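Long-range contact in CocE/NonD family hydrolase (Staphylococcus aureus subsp. aureus COL, PDB 3III), which probably hydrolyses ester or amide bonds, using an alpha/beta-hydrolase domain followed by a C-terminal beta domain: residues A[332-344]-A[497-509]. Numbering follows the deposited sequence.
Sequences HVIYEVRDQFYKG and LPSGTLFKQGETL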
ATOM      1  N   HIS A 332       0.428 -20.013  -2.683  1.00  9.61           N
ATOM      2  CA  HIS A 332       0.537 -18.716  -3.397  1.00  9.93           C
ATOM      3  C   HIS A 332      -0.067 -17.536  -2.653  1.00  8.54           C
ATOM      4  O   HIS A 332       0.291 -16.405  -2.893  1.00  6.66           O
ATOM      5  CB  HIS A 332       0.003 -18.852  -4.821  1.00 11.06           C
ATOM      6  CG  HIS A 332       0.896 -19.700  -5.656  1.00 12.75           C
ATOM      7  ND1 HIS A 332       2.150 -19.274  -6.038  1.00 16.93           N
ATOM      8  CD2 HIS A 332       0.784 -20.983  -6.074  1.00 22.07           C
ATOM      9  CE1 HIS A 332       2.779 -20.271  -6.643  1.00 21.24           C
ATOM     10  NE2 HIS A 332       1.965 -21.317  -6.686  1.00 21.00           N
ATOM     11  N   VAL A 333      -1.002 -17.790  -1.757  1.00  7.73           N
ATOM     12  CA  VAL A 333      -1.550 -16.711  -0.931  1.00  8.23           C
ATOM     13  C   VAL A 333      -1.609 -17.146   0.541  1.00  9.12           C
ATOM     14  O   VAL A 333      -2.160 -18.219   0.854  1.00  9.85           O
ATOM     15  CB  VAL A 333      -3.004 -16.305  -1.362  1.00  8.89           C
ATOM     16  CG1 VAL A 333      -3.489 -15.111  -0.485  1.00  8.22           C
ATOM     17  CG2 VAL A 333      -3.084 -15.944  -2.847  1.00 10.25           C
ATOM     18  N   ILE A 334      -1.076 -16.325   1.418  1.00  9.38           N
ATOM     19  CA  ILE A 334      -1.217 -16.532   2.831  1.00  9.28           C
ATOM     20  C   ILE A 334      -1.892 -15.231   3.316  1.00  9.64           C
ATOM     21  O   ILE A 334      -1.408 -14.132   3.028  1.00  9.62           O
ATOM     22  CB  ILE A 334       0.130 -16.740   3.444  1.00  9.50           C
ATOM     23  CG1 ILE A 334       0.763 -18.116   3.048  1.00 10.18           C
ATOM     24  CG2 ILE A 334       0.067 -16.541   4.976  1.00  6.96           C
ATOM     25  CD1 ILE A 334       2.192 -18.316   3.598  1.00 11.43           C
ATOM     26  N   TYR A 335      -2.983 -15.365   4.067  1.00 10.32           N
ATOM     27  CA  TYR A 335      -3.732 -14.192   4.511  1.00  8.49           C
ATOM     28  C   TYR A 335      -4.258 -14.305   5.913  1.00  9.04           C
ATOM     29  O   TYR A 335      -4.639 -15.395   6.354  1.00  9.31           O
ATOM     30  CB  TYR A 335      -4.907 -13.918   3.535  1.00  8.73           C
ATOM     31  CG  TYR A 335      -5.901 -15.035   3.444  1.00  7.17           C
ATOM     32  CD1 TYR A 335      -7.075 -15.027   4.195  1.00  8.26           C
ATOM     33  CD2 TYR A 335      -5.665 -16.128   2.629  1.00 11.46           C
ATOM     34  CE1 TYR A 335      -7.970 -16.044   4.147  1.00  9.89           C
ATOM     35  CE2 TYR A 335      -6.568 -17.189   2.593  1.00  9.16           C
ATOM     36  CZ  TYR A 335      -7.743 -17.124   3.332  1.00  9.52           C
ATOM     37  OH  TYR A 335      -8.639 -18.184   3.301  1.00  7.13           O
ATOM     38  N   GLU A 336      -4.331 -13.170   6.612  1.00  8.57           N
ATOM     39  CA  GLU A 336      -4.985 -13.105   7.938  1.00  8.75           C
ATOM     40  C   GLU A 336      -6.487 -12.934   7.814  1.00  8.39           C
ATOM     41  O   GLU A 336      -6.959 -12.056   7.092  1.00  7.58           O
ATOM     42  CB  GLU A 336      -4.415 -11.946   8.812  1.00  9.07           C
ATOM     43  CG  GLU A 336      -5.011 -11.954  10.184  1.00  9.67           C
ATOM     44  CD  GLU A 336      -4.428 -10.957  11.140  1.00 12.56           C
ATOM     45  OE1 GLU A 336      -3.587 -10.113  10.740  1.00  9.30           O
ATOM     46  OE2 GLU A 336      -4.858 -11.050  12.299  1.00 11.58           O
ATOM     47  N   VAL A 337      -7.238 -13.751   8.540  1.00  8.67           N
ATOM     48  CA  VAL A 337      -8.650 -13.481   8.782  1.00  7.47           C
ATOM     49  C   VAL A 337      -8.740 -12.751  10.139  1.00  6.58           C
ATOM     50  O   VAL A 337      -8.528 -13.340  11.200  1.00  5.99           O
ATOM     51  CB  VAL A 337      -9.461 -14.753   8.832  1.00  7.45           C
ATOM     52  CG1 VAL A 337     -10.977 -14.404   9.009  1.00  7.26           C
ATOM     53  CG2 VAL A 337      -9.288 -15.537   7.490  1.00  8.61           C
ATOM     54  N   ARG A 338      -9.010 -11.452  10.118  1.00  6.46           N
ATOM     55  CA  ARG A 338      -8.946 -10.647  11.345  1.00  6.91           C
ATOM     56  C   ARG A 338     -10.210 -10.948  12.161  1.00  7.78           C
ATOM     57  O   ARG A 338     -11.286 -10.947  11.612  1.00  6.69           O
ATOM     58  CB  ARG A 338      -8.939  -9.169  11.021  1.00  6.86           C
ATOM     59  CG  ARG A 338      -7.762  -8.726  10.217  1.00  6.65           C
ATOM     60  CD  ARG A 338      -7.864  -7.272   9.781  1.00  7.19           C
ATOM     61  NE  ARG A 338      -9.068  -7.100   8.983  1.00  7.70           N
ATOM     62  CZ  ARG A 338      -9.537  -5.931   8.544  1.00 10.52           C
ATOM     63  NH1 ARG A 338      -8.867  -4.785   8.735  1.00  8.76           N
ATOM     64  NH2 ARG A 338     -10.667  -5.917   7.837  1.00  9.46           N
ATOM     65  N   ASP A 339     -10.081 -11.117  13.467  1.00  6.80           N
ATOM     66  CA  ASP A 339     -11.235 -11.228  14.356  1.00  7.66           C
ATOM     67  C   ASP A 339     -11.387  -9.949  15.238  1.00  8.15           C
ATOM     68  O   ASP A 339     -12.484  -9.339  15.277  1.00  7.16           O
ATOM     69  CB  ASP A 339     -11.077 -12.433  15.268  1.00  8.08           C
ATOM     70  CG  ASP A 339     -12.255 -12.551  16.265  1.00 11.45           C
ATOM     71  OD1 ASP A 339     -13.369 -12.045  15.962  1.00  9.76           O
ATOM     72  OD2 ASP A 339     -12.042 -13.119  17.329  1.00 12.53           O
ATOM     73  N   GLN A 340     -10.300  -9.579  15.924  1.00  7.52           N
ATOM     74  CA  GLN A 340     -10.191  -8.338  16.683  1.00  9.04           C
ATOM     75  C   GLN A 340      -8.813  -7.705  16.384  1.00  8.54           C
ATOM     76  O   GLN A 340      -8.009  -8.261  15.611  1.00  7.26           O
ATOM     77  CB  GLN A 340     -10.358  -8.559  18.203  1.00  9.99           C
ATOM     78  CG  GLN A 340     -11.674  -9.136  18.682  1.00 13.61           C
ATOM     79  CD  GLN A 340     -12.658  -8.094  19.295  1.00 21.62           C
ATOM     80  OE1 GLN A 340     -12.257  -7.012  19.832  1.00 23.64           O
ATOM     81  NE2 GLN A 340     -13.974  -8.413  19.213  1.00 21.62           N
ATOM     82  N   PHE A 341      -8.537  -6.578  17.034  1.00  7.94           N
ATOM     83  CA  PHE A 341      -7.277  -5.831  16.868  1.00  7.67           C
ATOM     84  C   PHE A 341      -6.159  -6.786  17.268  1.00  8.33           C
ATOM     85  O   PHE A 341      -6.110  -7.265  18.437  1.00  8.04           O
ATOM     86  CB  PHE A 341      -7.293  -4.547  17.752  1.00  7.79           C
ATOM     87  CG  PHE A 341      -6.004  -3.793  17.761  1.00  5.96           C
ATOM     88  CD1 PHE A 341      -5.746  -2.818  16.835  1.00  7.57           C
ATOM     89  CD2 PHE A 341      -5.037  -4.095  18.692  1.00  9.67           C
ATOM     90  CE1 PHE A 341      -4.517  -2.142  16.809  1.00  9.43           C
ATOM     91  CE2 PHE A 341      -3.790  -3.450  18.677  1.00  9.84           C
ATOM     92  CZ  PHE A 341      -3.544  -2.440  17.748  1.00  9.05           C
ATOM     93  N   TYR A 342      -5.234  -7.037  16.343  1.00  7.74           N
ATOM     94  CA  TYR A 342      -4.078  -7.954  16.649  1.00  8.35           C
ATOM     95  C   TYR A 342      -4.502  -9.341  17.118  1.00  7.92           C
ATOM     96  O   TYR A 342      -3.802 -10.008  17.936  1.00  9.85           O
ATOM     97  CB  TYR A 342      -3.125  -7.269  17.631  1.00  7.49           C
ATOM     98  CG  TYR A 342      -2.036  -6.528  16.869  1.00  7.50           C
ATOM     99  CD1 TYR A 342      -2.351  -5.462  16.018  1.00  5.52           C
ATOM    100  CD2 TYR A 342      -0.694  -6.961  16.931  1.00  8.57           C
ATOM    101  CE1 TYR A 342      -1.368  -4.791  15.281  1.00  7.04           C
ATOM    102  CE2 TYR A 342       0.300  -6.303  16.161  1.00 10.08           C
ATOM    103  CZ  TYR A 342      -0.055  -5.177  15.391  1.00  7.98           C
ATOM    104  OH  TYR A 342       0.923  -4.509  14.630  1.00  8.49           O
ATOM    105  N   LYS A 343      -5.636  -9.788  16.599  1.00  7.48           N
ATOM    106  CA  LYS A 343      -6.126 -11.152  16.900  1.00  8.57           C
ATOM    107  C   LYS A 343      -6.739 -11.674  15.615  1.00  7.90           C
ATOM    108  O   LYS A 343      -7.744 -11.146  15.116  1.00  7.88           O
ATOM    109  CB  LYS A 343      -7.152 -11.169  17.993  1.00  8.45           C
ATOM    110  CG  LYS A 343      -7.653 -12.580  18.341  1.00 10.65           C
ATOM    111  CD  LYS A 343      -8.931 -12.528  19.156  1.00 12.46           C
ATOM    112  CE  LYS A 343      -9.418 -13.928  19.579  1.00 12.58           C
ATOM    113  NZ  LYS A 343      -9.936 -14.679  18.401  1.00 14.04           N
ATOM    114  N   GLY A 344      -6.154 -12.723  15.080  1.00  8.48           N
ATOM    115  CA  GLY A 344      -6.700 -13.365  13.862  1.00  8.81           C
ATOM    116  C   GLY A 344      -6.027 -14.669  13.558  1.00 11.13           C
ATOM    117  O   GLY A 344      -5.150 -15.109  14.317  1.00 13.84           O
ATOM    118  N   LEU A 497     -12.286  -1.402  -0.395  1.00  7.76           N
ATOM    119  CA  LEU A 497     -10.969  -1.925  -0.631  1.00  7.85           C
ATOM    120  C   LEU A 497     -10.845  -3.266   0.068  1.00  8.58           C
ATOM    121  O   LEU A 497     -11.614  -3.560   1.016  1.00  6.43           O
ATOM    122  CB  LEU A 497      -9.948  -0.927  -0.127  1.00  8.48           C
ATOM    123  CG  LEU A 497      -9.906   0.348  -1.006  1.00  9.82           C
ATOM    124  CD1 LEU A 497      -8.886   1.285  -0.355  1.00 11.33           C
ATOM    125  CD2 LEU A 497      -9.552   0.080  -2.485  1.00 11.24           C
ATOM    126  N   PRO A 498      -9.909  -4.114  -0.419  1.00  9.53           N
ATOM    127  CA  PRO A 498      -9.820  -5.511   0.061  1.00  9.54           C
ATOM    128  C   PRO A 498      -9.576  -5.603   1.576  1.00  9.10           C
ATOM    129  O   PRO A 498      -8.745  -4.861   2.122  1.00 10.03           O
ATOM    130  CB  PRO A 498      -8.614  -6.063  -0.679  1.00  9.13           C
ATOM    131  CG  PRO A 498      -8.537  -5.210  -1.957  1.00  9.73           C
ATOM    132  CD  PRO A 498      -8.983  -3.868  -1.540  1.00  9.35           C
ATOM    133  N   SER A 499     -10.349  -6.491   2.214  1.00  8.93           N
ATOM    134  CA  SER A 499     -10.317  -6.706   3.654  1.00  9.41           C
ATOM    135  C   SER A 499     -10.563  -8.200   3.964  1.00  7.64           C
ATOM    136  O   SER A 499     -11.119  -8.901   3.169  1.00  6.56           O
ATOM    137  CB  SER A 499     -11.365  -5.820   4.321  1.00  9.57           C
ATOM    138  OG  SER A 499     -12.657  -6.247   4.030  1.00  8.41           O
ATOM    139  N   GLY A 500     -10.068  -8.658   5.099  1.00  8.41           N
ATOM    140  CA  GLY A 500     -10.232 -10.048   5.550  1.00  6.86           C
ATOM    141  C   GLY A 500     -10.654 -10.089   6.985  1.00  6.98           C
ATOM    142  O   GLY A 500      -9.872  -9.714   7.875  1.00  7.36           O
ATOM    143  N   THR A 501     -11.849 -10.619   7.249  1.00  5.85           N
ATOM    144  CA  THR A 501     -12.464 -10.482   8.560  1.00  6.10           C
ATOM    145  C   THR A 501     -13.413 -11.618   8.840  1.00  6.55           C
ATOM    146  O   THR A 501     -14.142 -12.047   7.921  1.00  6.38           O
ATOM    147  CB  THR A 501     -13.263  -9.128   8.616  1.00  6.77           C
ATOM    148  OG1 THR A 501     -12.516  -8.138   7.901  1.00  8.95           O
ATOM    149  CG2 THR A 501     -13.543  -8.650  10.084  1.00  5.41           C
ATOM    150  N   LEU A 502     -13.376 -12.123  10.072  1.00  6.30           N
ATOM    151  CA  LEU A 502     -14.350 -13.076  10.598  1.00  6.90           C
ATOM    152  C   LEU A 502     -15.495 -12.299  11.225  1.00  7.76           C
ATOM    153  O   LEU A 502     -15.244 -11.344  12.024  1.00  8.71           O
ATOM    154  CB  LEU A 502     -13.725 -13.899  11.735  1.00  7.51           C
ATOM    155  CG  LEU A 502     -14.559 -14.891  12.536  1.00  6.84           C
ATOM    156  CD1 LEU A 502     -15.145 -15.977  11.596  1.00  3.59           C
ATOM    157  CD2 LEU A 502     -13.601 -15.498  13.629  1.00  8.87           C
ATOM    158  N   PHE A 503     -16.727 -12.705  10.904  1.00  8.54           N
ATOM    159  CA  PHE A 503     -17.903 -12.245  11.632  1.00  8.76           C
ATOM    160  C   PHE A 503     -18.442 -13.482  12.305  1.00  8.39           C
ATOM    161  O   PHE A 503     -18.887 -14.409  11.625  1.00  8.77           O
ATOM    162  CB  PHE A 503     -18.948 -11.601  10.655  1.00  8.83           C
ATOM    163  CG  PHE A 503     -18.485 -10.333  10.036  1.00  7.28           C
ATOM    164  CD1 PHE A 503     -18.894  -9.094  10.547  1.00 10.32           C
ATOM    165  CD2 PHE A 503     -17.568 -10.340   9.001  1.00  7.43           C
ATOM    166  CE1 PHE A 503     -18.445  -7.919   9.999  1.00  9.16           C
ATOM    167  CE2 PHE A 503     -17.095  -9.145   8.453  1.00  9.57           C
ATOM    168  CZ  PHE A 503     -17.517  -7.945   8.949  1.00 10.68           C
ATOM    169  N   LYS A 504     -18.325 -13.567  13.629  1.00  8.59           N
ATOM    170  CA  LYS A 504     -18.831 -14.714  14.372  1.00  8.81           C
ATOM    171  C   LYS A 504     -20.339 -14.683  14.452  1.00  7.99           C
ATOM    172  O   LYS A 504     -20.941 -13.647  14.332  1.00  7.28           O
ATOM    173  CB  LYS A 504     -18.265 -14.760  15.797  1.00  9.78           C
ATOM    174  CG  LYS A 504     -16.711 -14.870  15.905  1.00 11.05           C
ATOM    175  CD  LYS A 504     -16.319 -14.713  17.406  1.00 14.60           C
ATOM    176  CE  LYS A 504     -14.912 -15.193  17.699  1.00 18.62           C
ATOM    177  NZ  LYS A 504     -14.671 -15.191  19.201  1.00 19.90           N
ATOM    178  N   GLN A 505     -20.954 -15.844  14.684  1.00  8.11           N
ATOM    179  CA  GLN A 505     -22.374 -15.927  14.925  1.00  8.50           C
ATOM    180  C   GLN A 505     -22.741 -14.917  15.977  1.00  7.28           C
ATOM    181  O   GLN A 505     -22.108 -14.887  17.045  1.00  5.86           O
ATOM    182  CB  GLN A 505     -22.729 -17.346  15.469  1.00  9.60           C
ATOM    183  CG  GLN A 505     -24.192 -17.440  15.929  1.00 14.17           C
ATOM    184  CD  GLN A 505     -24.490 -18.819  16.489  1.00 21.52           C
ATOM    185  OE1 GLN A 505     -23.587 -19.504  17.025  1.00 27.30           O
ATOM    186  NE2 GLN A 505     -25.750 -19.230  16.393  1.00 27.24           N
ATOM    187  N   GLY A 506     -23.763 -14.095  15.701  1.00  6.56           N
ATOM    188  CA  GLY A 506     -24.167 -13.057  16.643  1.00  7.46           C
ATOM    189  C   GLY A 506     -23.534 -11.707  16.430  1.00  6.80           C
ATOM    190  O   GLY A 506     -23.982 -10.692  16.991  1.00  6.87           O
ATOM    191  N   GLU A 507     -22.468 -11.663  15.631  1.00  8.06           N
ATOM    192  CA  GLU A 507     -21.822 -10.396  15.313  1.00  6.35           C
ATOM    193  C   GLU A 507     -22.508  -9.757  14.108  1.00  7.17           C
ATOM    194  O   GLU A 507     -23.206 -10.434  13.373  1.00  7.57           O
ATOM    195  CB  GLU A 507     -20.311 -10.600  15.094  1.00  7.86           C
ATOM    196  CG  GLU A 507     -19.589 -10.992  16.422  1.00  6.76           C
ATOM    197  CD  GLU A 507     -18.066 -10.997  16.370  1.00 12.42           C
ATOM    198  OE1 GLU A 507     -17.454 -11.475  15.387  1.00 14.37           O
ATOM    199  OE2 GLU A 507     -17.474 -10.543  17.382  1.00 14.17           O
ATOM    200  N   THR A 508     -22.275  -8.464  13.899  1.00  6.22           N
ATOM    201  CA  THR A 508     -22.992  -7.689  12.877  1.00  6.57           C
ATOM    202  C   THR A 508     -22.066  -6.990  11.918  1.00  6.32           C
ATOM    203  O   THR A 508     -21.068  -6.437  12.330  1.00  7.82           O
ATOM    204  CB  THR A 508     -23.804  -6.646  13.611  1.00  7.20           C
ATOM    205  OG1 THR A 508     -24.726  -7.347  14.471  1.00  8.80           O
ATOM    206  CG2 THR A 508     -24.599  -5.680  12.625  1.00  7.44           C
ATOM    207  N   LEU A 509     -22.426  -6.966  10.650  1.00  6.37           N
ATOM    208  CA  LEU A 509     -21.768  -6.121   9.675  1.00  6.53           C
ATOM    209  C   LEU A 509     -22.644  -4.933   9.468  1.00  6.75           C
ATOM    210  O   LEU A 509     -23.907  -5.046   9.356  1.00  6.44           O
ATOM    211  CB  LEU A 509     -21.573  -6.905   8.356  1.00  6.62           C
ATOM    212  CG  LEU A 509     -20.969  -6.129   7.178  1.00  9.65           C
ATOM    213  CD1 LEU A 509     -20.240  -7.093   6.174  1.00 10.62           C
ATOM    214  CD2 LEU A 509     -22.002  -5.290   6.454  1.00  7.31           C
TER
HETATM  215  O   HOH W   1     -14.888 -10.697  17.707  1.00 14.39           O
HETATM  216  O   HOH W   2     -11.659 -16.849  19.724  1.00 16.86           O
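Arg338 reaches Gly500 and Thr501 with both its backbone and its side chain, which crosses that of Thr501 at a slant. Its N and its NE each donate to Gly500 O, both at 3.0 Å, and they reach that oxygen from opposite faces of the carbonyl plane. A bend at chi3 (-59°) turns the guanidinium edge-on to Thr501, whose OG1 lies in its plane, 2.9 Å from NH2; NH2 is also hydrogen-bonded to Val452 O. The return bond, Leu502 N to Arg338 O (2.9 Å), completes a single parallel-type bridge between strands crossing at 45°. Beside it, CG1 of Val337 lies 3.9 Å from CB of Leu502.

Further along, Asp339 meets Lys504 at about a right angle: the lysine's CE packs 3.6 Å from OD2, and the salt bridge to NZ is long. Lys343 NZ takes the anti lone pair of OD2 at 2.8 Å. The carboxylates of Asp339 and Glu507, their planes 52° apart, share Lys431 and a water that donates to both and accepts from Gln340 NE2.

The penultimate strand of the large mixed sheet is thus tied to strand 490-503 by two backbone and two arginine side-chain hydrogen bonds, while lysines and water probably offset the repulsion between two neighbouring acids.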